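Local coordinates for T-cell surface protein tactile (Homo sapiens, PDB 6ARQ) that promotes adhesion of NK cells to target cells by binding PVR and may mediate adhesive interactions of activated T cells, here represented by its first V-type immunoglobulin domain, at residues V31-W39 and E77-H85. The protein carries 1 engineered substitution. Numbering follows the deposited sequence.
Sequences VGFFVQMQW and ENGSKWTLH. With NAG (2-acetamido-2-deoxy-beta-D-glucopyranose), chain F.
Trp-39 and Trp-82 reach past each other from facing strands and overlap as an offset stack, their five-membered rings 4.0 Å apart between centroids and tilted by 21°. A chi1 of -180° carries the Trp-82 indole away from its own backbone N and across to the opposite backbone, where its NE1 donates to Gln-38 O at 3.2 Å. This bond is nearly straight at the hydrogen and lies in the indole plane, yet the donor stands above the carbonyl plane instead of on a lone pair. It gives the buried indole N-H a partner and restrains the ring's rotation. Met-37 fills the other face of Trp-82: CB sits almost on the ring normal, 3.9 Å from the five-membered centroid, and SD lies obliquely over the same face in a Met-aromatic contact. Leu-84 continues the layering, its CB resting over the Trp-39 face turned away from Trp-82, 3.5 Å from the five-membered centroid. Toward the loop end, the Phe-34 ring lies obliquely against Ser-80 and the Asn-78 backbone. Strands 33-39 and 79-85, their directions 22° apart, belong to two facing sheets, and Trp-39, packed on Cys-99 of the Cys-26–Cys-99 disulfide, matches the core tryptophan of a V-type immunoglobulin beta sandwich.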
ATOM      1  N   VAL A  31      13.588  24.479  35.120  1.00 31.22           N
ATOM      2  CA  VAL A  31      15.023  24.747  35.245  1.00 33.07           C
ATOM      3  C   VAL A  31      15.263  26.102  34.557  1.00 35.99           C
ATOM      4  O   VAL A  31      16.031  26.927  35.058  1.00 37.24           O
ATOM      5  CB  VAL A  31      15.896  23.592  34.666  1.00 38.44           C
ATOM      6  CG1 VAL A  31      17.381  23.950  34.659  1.00 40.98           C
ATOM      7  CG2 VAL A  31      15.671  22.293  35.435  1.00 38.65           C
ATOM      8  N   GLY A  32      14.540  26.324  33.456  1.00 30.03           N
ATOM      9  CA  GLY A  32      14.594  27.543  32.661  1.00 29.25           C
ATOM     10  C   GLY A  32      13.462  28.515  32.918  1.00 30.66           C
ATOM     11  O   GLY A  32      13.556  29.348  33.826  1.00 30.70           O
ATOM     12  N   PHE A  33      12.388  28.427  32.101  1.00 24.88           N
ATOM     13  CA  PHE A  33      11.219  29.310  32.190  1.00 22.82           C
ATOM     14  C   PHE A  33       9.928  28.629  31.710  1.00 23.92           C
ATOM     15  O   PHE A  33       9.981  27.628  30.990  1.00 22.80           O
ATOM     16  CB  PHE A  33      11.454  30.608  31.383  1.00 25.11           C
ATOM     17  CG  PHE A  33      11.640  30.440  29.890  1.00 26.62           C
ATOM     18  CD1 PHE A  33      12.897  30.189  29.353  1.00 31.27           C
ATOM     19  CD2 PHE A  33      10.566  30.577  29.019  1.00 27.50           C
ATOM     20  CE1 PHE A  33      13.069  30.037  27.973  1.00 32.46           C
ATOM     21  CE2 PHE A  33      10.739  30.426  27.639  1.00 30.58           C
ATOM     22  CZ  PHE A  33      11.989  30.162  27.126  1.00 30.20           C
ATOM     23  N   PHE A  34       8.771  29.203  32.102  1.00 19.38           N
ATOM     24  CA  PHE A  34       7.440  28.757  31.694  1.00 17.41           C
ATOM     25  C   PHE A  34       7.070  29.461  30.394  1.00 20.09           C
ATOM     26  O   PHE A  34       7.167  30.686  30.311  1.00 19.96           O
ATOM     27  CB  PHE A  34       6.394  29.038  32.789  1.00 18.60           C
ATOM     28  CG  PHE A  34       6.676  28.385  34.120  1.00 20.99           C
ATOM     29  CD1 PHE A  34       6.445  27.027  34.312  1.00 24.00           C
ATOM     30  CD2 PHE A  34       7.152  29.132  35.191  1.00 24.41           C
ATOM     31  CE1 PHE A  34       6.711  26.423  35.543  1.00 25.58           C
ATOM     32  CE2 PHE A  34       7.405  28.529  36.427  1.00 28.10           C
ATOM     33  CZ  PHE A  34       7.197  27.176  36.589  1.00 25.80           C
ATOM     34  N   VAL A  35       6.684  28.690  29.372  1.00 15.53           N
ATOM     35  CA  VAL A  35       6.341  29.232  28.058  1.00 15.00           C
ATOM     36  C   VAL A  35       4.878  29.710  28.056  1.00 17.75           C
ATOM     37  O   VAL A  35       4.631  30.881  27.775  1.00 17.69           O
ATOM     38  CB  VAL A  35       6.643  28.218  26.922  1.00 18.94           C
ATOM     39  CG1 VAL A  35       6.163  28.728  25.568  1.00 18.78           C
ATOM     40  CG2 VAL A  35       8.129  27.880  26.866  1.00 20.09           C
ATOM     41  N   GLN A  36       3.923  28.813  28.362  1.00 13.49           N
ATOM     42  CA  GLN A  36       2.483  29.099  28.381  1.00 12.67           C
ATOM     43  C   GLN A  36       1.730  28.014  29.151  1.00 17.07           C
ATOM     44  O   GLN A  36       2.242  26.903  29.304  1.00 16.82           O
ATOM     45  CB  GLN A  36       1.943  29.184  26.938  1.00 14.02           C
ATOM     46  CG  GLN A  36       0.706  30.053  26.774  1.00 21.84           C
ATOM     47  CD  GLN A  36       0.128  29.935  25.391  1.00 33.80           C
ATOM     48  OE1 GLN A  36      -0.623  29.005  25.085  1.00 26.82           O
ATOM     49  NE2 GLN A  36       0.448  30.887  24.533  1.00 27.97           N
ATOM     50  N   MET A  37       0.515  28.327  29.623  1.00 14.13           N
ATOM     51  CA  MET A  37      -0.332  27.373  30.339  1.00 14.00           C
ATOM     52  C   MET A  37      -1.804  27.662  30.099  1.00 17.48           C
ATOM     53  O   MET A  37      -2.185  28.823  29.963  1.00 17.13           O
ATOM     54  CB  MET A  37      -0.025  27.312  31.841  1.00 16.72           C
ATOM     55  CG  MET A  37       0.106  28.653  32.516  1.00 21.34           C
ATOM     56  SD  MET A  37       1.008  28.464  34.064  1.00 26.90           S
ATOM     57  CE  MET A  37       2.703  28.376  33.449  1.00 24.45           C
ATOM     58  N   GLN A  38      -2.628  26.600  30.029  1.00 13.83           N
ATOM     59  CA  GLN A  38      -4.059  26.740  29.765  1.00 13.26           C
ATOM     60  C   GLN A  38      -4.919  25.749  30.552  1.00 15.85           C
ATOM     61  O   GLN A  38      -4.434  24.705  30.978  1.00 15.11           O
ATOM     62  CB  GLN A  38      -4.353  26.602  28.255  1.00 14.96           C
ATOM     63  CG  GLN A  38      -3.988  25.245  27.649  1.00 25.23           C
ATOM     64  CD  GLN A  38      -4.075  25.250  26.147  1.00 41.29           C
ATOM     65  OE1 GLN A  38      -3.333  25.959  25.459  1.00 38.35           O
ATOM     66  NE2 GLN A  38      -4.949  24.421  25.605  1.00 30.37           N
ATOM     67  N   TRP A  39      -6.201  26.107  30.734  1.00 12.28           N
ATOM     68  CA  TRP A  39      -7.254  25.310  31.362  1.00 12.19           C
ATOM     69  C   TRP A  39      -8.372  25.127  30.349  1.00 16.78           C
ATOM     70  O   TRP A  39      -8.726  26.084  29.654  1.00 16.61           O
ATOM     71  CB  TRP A  39      -7.789  25.975  32.648  1.00 10.97           C
ATOM     72  CG  TRP A  39      -7.067  25.590  33.906  1.00 11.70           C
ATOM     73  CD1 TRP A  39      -6.348  26.414  34.720  1.00 14.58           C
ATOM     74  CD2 TRP A  39      -7.038  24.292  34.521  1.00 11.61           C
ATOM     75  NE1 TRP A  39      -5.826  25.701  35.775  1.00 14.07           N
ATOM     76  CE2 TRP A  39      -6.231  24.395  35.676  1.00 15.48           C
ATOM     77  CE3 TRP A  39      -7.597  23.044  34.195  1.00 13.08           C
ATOM     78  CZ2 TRP A  39      -5.986  23.304  36.517  1.00 15.02           C
ATOM     79  CZ3 TRP A  39      -7.353  21.964  35.030  1.00 14.70           C
ATOM     80  CH2 TRP A  39      -6.558  22.100  36.176  1.00 15.33           C
ATOM     81  N   GLU A  77      12.478  31.132  42.543  1.00 53.08           N
ATOM     82  CA  GLU A  77      12.821  29.709  42.592  1.00 52.93           C
ATOM     83  C   GLU A  77      12.375  28.961  41.311  1.00 54.33           C
ATOM     84  O   GLU A  77      12.705  27.783  41.152  1.00 54.05           O
ATOM     85  CB  GLU A  77      12.228  29.035  43.851  1.00 54.64           C
ATOM     86  CG  GLU A  77      10.710  29.080  43.956  1.00 63.51           C
ATOM     87  CD  GLU A  77      10.108  28.041  44.882  1.00 83.49           C
ATOM     88  OE1 GLU A  77      10.287  28.164  46.115  1.00 80.36           O
ATOM     89  OE2 GLU A  77       9.445  27.110  44.373  1.00 74.05           O
ATOM     90  N   ASN A  78      11.641  29.657  40.407  1.00 48.75           N
ATOM     91  CA  ASN A  78      11.097  29.166  39.128  1.00 46.15           C
ATOM     92  C   ASN A  78      10.046  28.043  39.341  1.00 47.45           C
ATOM     93  O   ASN A  78       9.921  27.133  38.517  1.00 46.03           O
ATOM     94  CB  ASN A  78      12.213  28.715  38.163  1.00 48.10           C
ATOM     95  CG  ASN A  78      13.148  29.811  37.700  1.00 74.78           C
ATOM     96  OD1 ASN A  78      12.783  30.990  37.590  1.00 69.69           O
ATOM     97  ND2 ASN A  78      14.373  29.430  37.372  1.00 68.70           N
ATOM     98  N   GLY A  79       9.280  28.161  40.424  1.00 43.05           N
ATOM     99  CA  GLY A  79       8.200  27.243  40.774  1.00 40.97           C
ATOM    100  C   GLY A  79       6.847  27.888  40.553  1.00 41.47           C
ATOM    101  O   GLY A  79       6.712  29.105  40.725  1.00 41.59           O
ATOM    102  N   SER A  80       5.833  27.092  40.163  1.00 34.74           N
ATOM    103  CA  SER A  80       4.503  27.642  39.899  1.00 32.28           C
ATOM    104  C   SER A  80       3.350  26.773  40.408  1.00 32.55           C
ATOM    105  O   SER A  80       3.533  25.599  40.732  1.00 32.10           O
ATOM    106  CB  SER A  80       4.314  27.893  38.406  1.00 35.21           C
ATOM    107  OG  SER A  80       4.174  26.685  37.675  1.00 44.85           O
ATOM    108  N   LYS A  81       2.154  27.384  40.450  1.00 26.66           N
ATOM    109  CA  LYS A  81       0.881  26.790  40.836  1.00 25.04           C
ATOM    110  C   LYS A  81      -0.212  27.342  39.911  1.00 25.66           C
ATOM    111  O   LYS A  81      -0.653  28.482  40.078  1.00 25.35           O
ATOM    112  CB  LYS A  81       0.569  27.064  42.318  1.00 28.73           C
ATOM    113  CG  LYS A  81       1.111  26.013  43.272  1.00 42.19           C
ATOM    114  CD  LYS A  81       0.802  26.385  44.718  1.00 53.44           C
ATOM    115  CE  LYS A  81       1.052  25.257  45.689  1.00 64.66           C
ATOM    116  NZ  LYS A  81      -0.040  24.247  45.664  1.00 72.38           N
ATOM    117  N   TRP A  82      -0.590  26.550  38.894  1.00 19.74           N
ATOM    118  CA  TRP A  82      -1.615  26.894  37.907  1.00 17.91           C
ATOM    119  C   TRP A  82      -2.952  26.358  38.429  1.00 21.33           C
ATOM    120  O   TRP A  82      -3.194  25.150  38.399  1.00 20.58           O
ATOM    121  CB  TRP A  82      -1.217  26.328  36.525  1.00 15.66           C
ATOM    122  CG  TRP A  82      -2.154  26.591  35.378  1.00 15.64           C
ATOM    123  CD1 TRP A  82      -2.593  25.677  34.468  1.00 18.10           C
ATOM    124  CD2 TRP A  82      -2.675  27.862  34.953  1.00 15.40           C
ATOM    125  NE1 TRP A  82      -3.375  26.289  33.518  1.00 17.29           N
ATOM    126  CE2 TRP A  82      -3.443  27.630  33.790  1.00 18.83           C
ATOM    127  CE3 TRP A  82      -2.587  29.174  35.453  1.00 17.08           C
ATOM    128  CZ2 TRP A  82      -4.132  28.655  33.130  1.00 18.13           C
ATOM    129  CZ3 TRP A  82      -3.271  30.187  34.798  1.00 18.51           C
ATOM    130  CH2 TRP A  82      -4.036  29.923  33.654  1.00 18.74           C
ATOM    131  N   THR A  83      -3.788  27.261  38.974  1.00 18.28           N
ATOM    132  CA  THR A  83      -5.051  26.910  39.626  1.00 18.33           C
ATOM    133  C   THR A  83      -6.295  27.404  38.881  1.00 22.35           C
ATOM    134  O   THR A  83      -6.311  28.519  38.363  1.00 22.28           O
ATOM    135  CB  THR A  83      -5.058  27.481  41.062  1.00 26.91           C
ATOM    136  OG1 THR A  83      -3.766  27.319  41.654  1.00 26.94           O
ATOM    137  CG2 THR A  83      -6.104  26.831  41.952  1.00 25.24           C
ATOM    138  N   LEU A  84      -7.351  26.564  38.882  1.00 18.96           N
ATOM    139  CA  LEU A  84      -8.687  26.827  38.342  1.00 18.89           C
ATOM    140  C   LEU A  84      -9.679  26.738  39.510  1.00 23.98           C
ATOM    141  O   LEU A  84      -9.788  25.686  40.146  1.00 23.60           O
ATOM    142  CB  LEU A  84      -9.032  25.837  37.208  1.00 18.35           C
ATOM    143  CG  LEU A  84     -10.458  25.862  36.640  1.00 23.36           C
ATOM    144  CD1 LEU A  84     -10.663  27.030  35.684  1.00 23.65           C
ATOM    145  CD2 LEU A  84     -10.774  24.566  35.929  1.00 25.53           C
ATOM    146  N   HIS A  85     -10.362  27.852  39.814  1.00 21.73           N
ATOM    147  CA  HIS A  85     -11.290  27.940  40.941  1.00 22.99           C
ATOM    148  C   HIS A  85     -12.734  27.686  40.530  1.00 28.99           C
ATOM    149  O   HIS A  85     -13.233  28.290  39.578  1.00 28.63           O
ATOM    150  CB  HIS A  85     -11.176  29.303  41.632  1.00 24.58           C
ATOM    151  CG  HIS A  85      -9.798  29.597  42.132  1.00 27.72           C
ATOM    152  ND1 HIS A  85      -9.328  29.049  43.309  1.00 29.99           N
ATOM    153  CD2 HIS A  85      -8.823  30.355  41.582  1.00 28.98           C
ATOM    154  CE1 HIS A  85      -8.092  29.497  43.444  1.00 29.36           C
ATOM    155  NE2 HIS A  85      -7.744  30.285  42.429  1.00 29.13           N
TER
HETATM  156  C1  NAG F 201      -8.870  26.836  47.726  1.00 65.45           C
HETATM  157  C2  NAG F 201      -8.916  28.361  47.622  1.00 66.65           C
HETATM  158  C3  NAG F 201      -9.449  28.895  48.954  1.00 68.46           C
HETATM  159  C4  NAG F 201     -10.785  28.247  49.324  1.00 69.09           C
HETATM  160  C5  NAG F 201     -10.650  26.725  49.354  1.00 68.47           C
HETATM  161  C6  NAG F 201     -11.963  26.007  49.564  1.00 69.19           C
HETATM  162  C7  NAG F 201      -7.289  30.020  46.757  1.00 67.89           C
HETATM  163  C8  NAG F 201      -5.834  30.312  46.540  1.00 67.77           C
HETATM  164  N2  NAG F 201      -7.569  28.853  47.370  1.00 67.35           N
HETATM  165  O3  NAG F 201      -9.603  30.308  48.881  1.00 68.85           O
HETATM  166  O4  NAG F 201     -11.204  28.714  50.603  1.00 71.31           O
HETATM  167  O5  NAG F 201     -10.131  26.264  48.094  1.00 66.30           O
HETATM  168  O6  NAG F 201     -11.803  24.596  49.491  1.00 68.68           O
HETATM  169  O7  NAG F 201      -8.169  30.801  46.400  1.00 68.41           O